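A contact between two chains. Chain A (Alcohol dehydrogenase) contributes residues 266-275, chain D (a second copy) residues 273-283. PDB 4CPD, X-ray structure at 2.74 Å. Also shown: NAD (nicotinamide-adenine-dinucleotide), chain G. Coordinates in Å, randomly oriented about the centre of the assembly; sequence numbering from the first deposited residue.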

# COMPACT_ATOMS: atom_id res chain seq x y z
N VAL A 266 -7.95 -7.38 -4.69
CA VAL A 266 -7.57 -8.70 -5.16
C VAL A 266 -8.43 -9.13 -6.37
O VAL A 266 -8.07 -10.03 -7.11
CB VAL A 266 -7.64 -9.68 -3.97
CG1 VAL A 266 -8.82 -10.61 -4.12
CG2 VAL A 266 -6.37 -10.47 -3.83
N GLY A 267 -9.54 -8.44 -6.60
CA GLY A 267 -10.37 -8.68 -7.79
C GLY A 267 -9.80 -8.19 -9.14
O GLY A 267 -9.23 -7.10 -9.26
N VAL A 268 -10.02 -9.01 -10.17
CA VAL A 268 -9.56 -8.72 -11.52
C VAL A 268 -10.60 -7.93 -12.35
O VAL A 268 -11.79 -8.16 -12.19
CB VAL A 268 -9.21 -10.03 -12.26
CG1 VAL A 268 -8.86 -9.80 -13.73
CG2 VAL A 268 -8.04 -10.73 -11.56
N ASP A 269 -10.11 -7.03 -13.21
CA ASP A 269 -10.93 -6.23 -14.14
C ASP A 269 -10.07 -5.59 -15.24
O ASP A 269 -8.86 -5.40 -15.07
CB ASP A 269 -11.68 -5.12 -13.39
CG ASP A 269 -12.69 -4.42 -14.25
OD1 ASP A 269 -13.73 -5.05 -14.52
OD2 ASP A 269 -12.45 -3.27 -14.68
N ASN A 270 -10.72 -5.24 -16.35
CA ASN A 270 -10.07 -4.71 -17.59
C ASN A 270 -9.86 -3.21 -17.66
O ASN A 270 -9.00 -2.76 -18.40
CB ASN A 270 -10.89 -5.05 -18.84
CG ASN A 270 -10.56 -6.40 -19.39
OD1 ASN A 270 -9.62 -7.06 -18.93
ND2 ASN A 270 -11.32 -6.83 -20.41
N ALA A 271 -10.69 -2.46 -16.95
CA ALA A 271 -10.63 -0.98 -16.96
C ALA A 271 -9.19 -0.51 -16.73
O ALA A 271 -8.47 -1.07 -15.91
CB ALA A 271 -11.55 -0.39 -15.91
N PRO A 272 -8.76 0.51 -17.48
CA PRO A 272 -7.35 0.85 -17.36
C PRO A 272 -7.06 1.62 -16.07
O PRO A 272 -5.92 1.67 -15.63
CB PRO A 272 -7.10 1.71 -18.60
CG PRO A 272 -8.42 2.36 -18.86
CD PRO A 272 -9.48 1.41 -18.39
N SER A 273 -8.10 2.20 -15.48
CA SER A 273 -7.91 3.07 -14.32
C SER A 273 -9.19 3.25 -13.48
O SER A 273 -10.28 2.85 -13.88
CB SER A 273 -7.42 4.45 -14.79
OG SER A 273 -8.52 5.35 -14.88
N PHE A 274 -9.01 3.85 -12.31
CA PHE A 274 -10.13 4.28 -11.46
C PHE A 274 -9.72 5.53 -10.63
O PHE A 274 -8.53 5.73 -10.37
CB PHE A 274 -10.57 3.13 -10.53
CG PHE A 274 -9.63 2.86 -9.38
CD1 PHE A 274 -8.57 1.99 -9.53
CD2 PHE A 274 -9.79 3.51 -8.16
CE1 PHE A 274 -7.68 1.77 -8.48
CE2 PHE A 274 -8.92 3.29 -7.12
CZ PHE A 274 -7.87 2.41 -7.27
N PRO A 275 -10.70 6.36 -10.22
CA PRO A 275 -10.36 7.59 -9.48
C PRO A 275 -9.98 7.36 -8.01
O PRO A 275 -10.83 6.97 -7.20
CB PRO A 275 -11.65 8.42 -9.58
CG PRO A 275 -12.75 7.41 -9.68
CD PRO A 275 -12.16 6.18 -10.34
N SER D 273 -9.22 13.92 -6.88
CA SER D 273 -8.83 12.58 -7.31
C SER D 273 -7.72 12.54 -8.38
O SER D 273 -7.31 13.57 -8.92
CB SER D 273 -10.06 11.86 -7.85
OG SER D 273 -10.07 11.91 -9.25
N PHE D 274 -7.23 11.32 -8.66
CA PHE D 274 -6.31 11.03 -9.77
C PHE D 274 -6.51 9.60 -10.29
O PHE D 274 -6.96 8.73 -9.56
CB PHE D 274 -4.86 11.27 -9.34
CG PHE D 274 -4.28 10.18 -8.48
CD1 PHE D 274 -4.42 10.22 -7.10
CD2 PHE D 274 -3.55 9.14 -9.04
CE1 PHE D 274 -3.88 9.22 -6.30
CE2 PHE D 274 -3.01 8.14 -8.25
CZ PHE D 274 -3.18 8.18 -6.88
N PRO D 275 -6.18 9.35 -11.57
CA PRO D 275 -6.40 8.01 -12.10
C PRO D 275 -5.31 6.99 -11.70
O PRO D 275 -4.15 7.11 -12.10
CB PRO D 275 -6.39 8.24 -13.62
CG PRO D 275 -5.44 9.38 -13.78
CD PRO D 275 -5.56 10.25 -12.56
N PHE D 276 -5.71 6.00 -10.91
CA PHE D 276 -4.82 4.95 -10.46
C PHE D 276 -4.95 3.81 -11.44
O PHE D 276 -6.06 3.39 -11.73
CB PHE D 276 -5.22 4.47 -9.07
CG PHE D 276 -4.15 3.70 -8.36
CD1 PHE D 276 -3.90 2.38 -8.70
CD2 PHE D 276 -3.42 4.29 -7.34
CE1 PHE D 276 -2.91 1.66 -8.07
CE2 PHE D 276 -2.42 3.58 -6.70
CZ PHE D 276 -2.16 2.26 -7.07
N PRO D 277 -3.83 3.29 -11.93
CA PRO D 277 -3.89 2.16 -12.84
C PRO D 277 -4.53 0.94 -12.25
O PRO D 277 -4.13 0.52 -11.18
CB PRO D 277 -2.42 1.82 -13.12
CG PRO D 277 -1.64 2.52 -12.09
CD PRO D 277 -2.45 3.73 -11.70
N LEU D 278 -5.46 0.35 -12.99
CA LEU D 278 -6.21 -0.81 -12.53
C LEU D 278 -5.69 -2.08 -13.20
O LEU D 278 -4.97 -2.85 -12.54
CB LEU D 278 -7.70 -0.61 -12.77
CG LEU D 278 -8.62 -1.34 -11.82
CD1 LEU D 278 -10.03 -0.79 -11.95
CD2 LEU D 278 -8.60 -2.83 -12.11
N ALA D 279 -6.01 -2.29 -14.47
CA ALA D 279 -5.60 -3.51 -15.18
C ALA D 279 -4.09 -3.67 -15.15
O ALA D 279 -3.56 -4.74 -14.81
CB ALA D 279 -6.09 -3.50 -16.61
N SER D 280 -3.40 -2.59 -15.48
CA SER D 280 -1.94 -2.57 -15.39
C SER D 280 -1.46 -2.63 -13.93
O SER D 280 -0.38 -3.15 -13.64
CB SER D 280 -1.34 -1.36 -16.12
OG SER D 280 -1.52 -0.19 -15.38
N GLY D 281 -2.26 -2.07 -13.02
CA GLY D 281 -1.96 -2.13 -11.59
C GLY D 281 -1.92 -3.54 -11.05
O GLY D 281 -1.00 -3.89 -10.29
N LEU D 282 -2.91 -4.33 -11.45
CA LEU D 282 -2.96 -5.73 -11.07
C LEU D 282 -1.73 -6.47 -11.53
O LEU D 282 -1.16 -7.26 -10.77
CB LEU D 282 -4.18 -6.40 -11.68
CG LEU D 282 -5.52 -6.05 -11.03
CD1 LEU D 282 -6.66 -6.45 -11.96
CD2 LEU D 282 -5.63 -6.76 -9.68
N VAL D 283 -1.34 -6.24 -12.79
CA VAL D 283 -0.16 -6.89 -13.37
C VAL D 283 1.10 -6.51 -12.61
O VAL D 283 1.97 -7.35 -12.35
CB VAL D 283 0.05 -6.50 -14.85
CG1 VAL D 283 1.42 -6.97 -15.34
CG2 VAL D 283 -1.06 -7.11 -15.70
PA NAD G . -17.04 -15.00 -8.78
O1A NAD G . -17.54 -16.45 -8.69
O2A NAD G . -17.37 -14.17 -10.02
O5B NAD G . -17.43 -14.12 -7.48
C5B NAD G . -17.72 -12.73 -7.60
C4B NAD G . -18.73 -12.32 -6.53
O4B NAD G . -18.80 -10.89 -6.44
C3B NAD G . -20.14 -12.83 -6.87
O3B NAD G . -20.82 -13.39 -5.73
C2B NAD G . -20.86 -11.60 -7.32
O2B NAD G . -22.27 -11.68 -7.06
C1B NAD G . -20.17 -10.53 -6.49
N9A NAD G . -20.35 -9.22 -7.12
C8A NAD G . -20.23 -8.97 -8.44
N7A NAD G . -20.47 -7.65 -8.66
C5A NAD G . -20.74 -7.06 -7.47
C6A NAD G . -21.06 -5.70 -7.00
N6A NAD G . -21.13 -4.71 -7.90
N1A NAD G . -21.27 -5.48 -5.67
C2A NAD G . -21.19 -6.49 -4.78
N3A NAD G . -20.90 -7.76 -5.14
C4A NAD G . -20.66 -8.10 -6.45
O3 NAD G . -15.42 -14.98 -8.68
PN NAD G . -14.45 -15.65 -7.56
O1N NAD G . -14.21 -17.06 -8.06
O2N NAD G . -14.92 -15.32 -6.14
O5D NAD G . -13.12 -14.75 -7.76
C5D NAD G . -13.11 -13.46 -7.13
C4D NAD G . -12.36 -12.37 -7.89
O4D NAD G . -10.97 -12.47 -7.55
C3D NAD G . -12.45 -12.47 -9.41
O3D NAD G . -12.41 -11.14 -9.96
C2D NAD G . -11.22 -13.31 -9.79
O2D NAD G . -10.76 -13.18 -11.16
C1D NAD G . -10.22 -12.77 -8.75
N1N NAD G . -9.09 -13.67 -8.48
C2N NAD G . -7.91 -13.05 -8.36
C3N NAD G . -6.74 -13.75 -8.10
C7N NAD G . -5.50 -12.92 -7.97
O7N NAD G . -4.39 -13.38 -8.23
N7N NAD G . -5.64 -11.65 -7.53
C4N NAD G . -6.79 -15.15 -7.96
C5N NAD G . -8.03 -15.79 -8.09
C6N NAD G . -9.18 -15.03 -8.35

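Strands from two subunits can be joined by backbone pairing and side-chain packing together, and this contact in an alcohol dehydrogenase combines the two. The two strands run antiparallel, and the stretches together bury 664 Å².

Along chain D the contact opens at Ser D273, whose OG lies 3.8 Å from CB of Pro A275. The same contact recurs further along, with Ser A273 OG 3.8 Å from Pro D275 CB, as expected when two copies of one segment meet. Phe D274 turns its side chain away and takes part through its carbonyl: its O receives a CA-H...O contact from Pro A275 CA at 3.6 Å. Pro D275 returns the favour, its CA 3.6 Å from Phe A274 O. These two prolines face each other as a non-hydrogen-bonded pair, a position that suits a residue without an amide hydrogen, and their rings share one face of the sheet.

Phe D276 supplies the classical pairing. Its N donates to Phe A274 O at 2.9 Å, and its O accepts from Phe A274 N at 3.0 Å. Both side chains lie on the sheet face opposite the prolines, where CB of Phe D276 sits over the Phe A274 ring, 4.0 Å from its centroid. The rings themselves meet obliquely, with planes at 33°. Phe D276 O is also approached by Ser A273 CA at 3.2 Å.

Pro D277, again in a non-hydrogen-bonded position, points its ring away while its CA reaches within 3.5 Å of Pro A272 O. That carbonyl is engaged more strongly by the next residue: Leu D278 N donates to Pro A272 O at 3.0 Å, in a nearly straight bond. The CA-to-CB bond points toward chain A, and Leu D278 is the residue most covered by the other stretch. Its CD1 lies 4.0 Å from Phe A274 CD1, oblique to the ring, and 4.3 Å from Ala A271 CB, while CD2 lies 4.0 Å from Asp A269 CB.

As the helix begins, Ala D279 N bonds to Ala A271 O at 3.1 Å. Its small CB fits closely against the backbone, 3.5 Å from Asn A270 O. One helical turn on, Leu D282 points toward chain A, placing CD2 3.6 Å from Gly A267 O and CD1 3.7 Å from Val A268 CA. Like Phe A274, Phe D276 and Leu D278, it is buried, and the apolar bulk of all four suits packing out of water. The loop it covers also binds the cofactor: Val A268 N donates to NAD O3D at 3.2 Å.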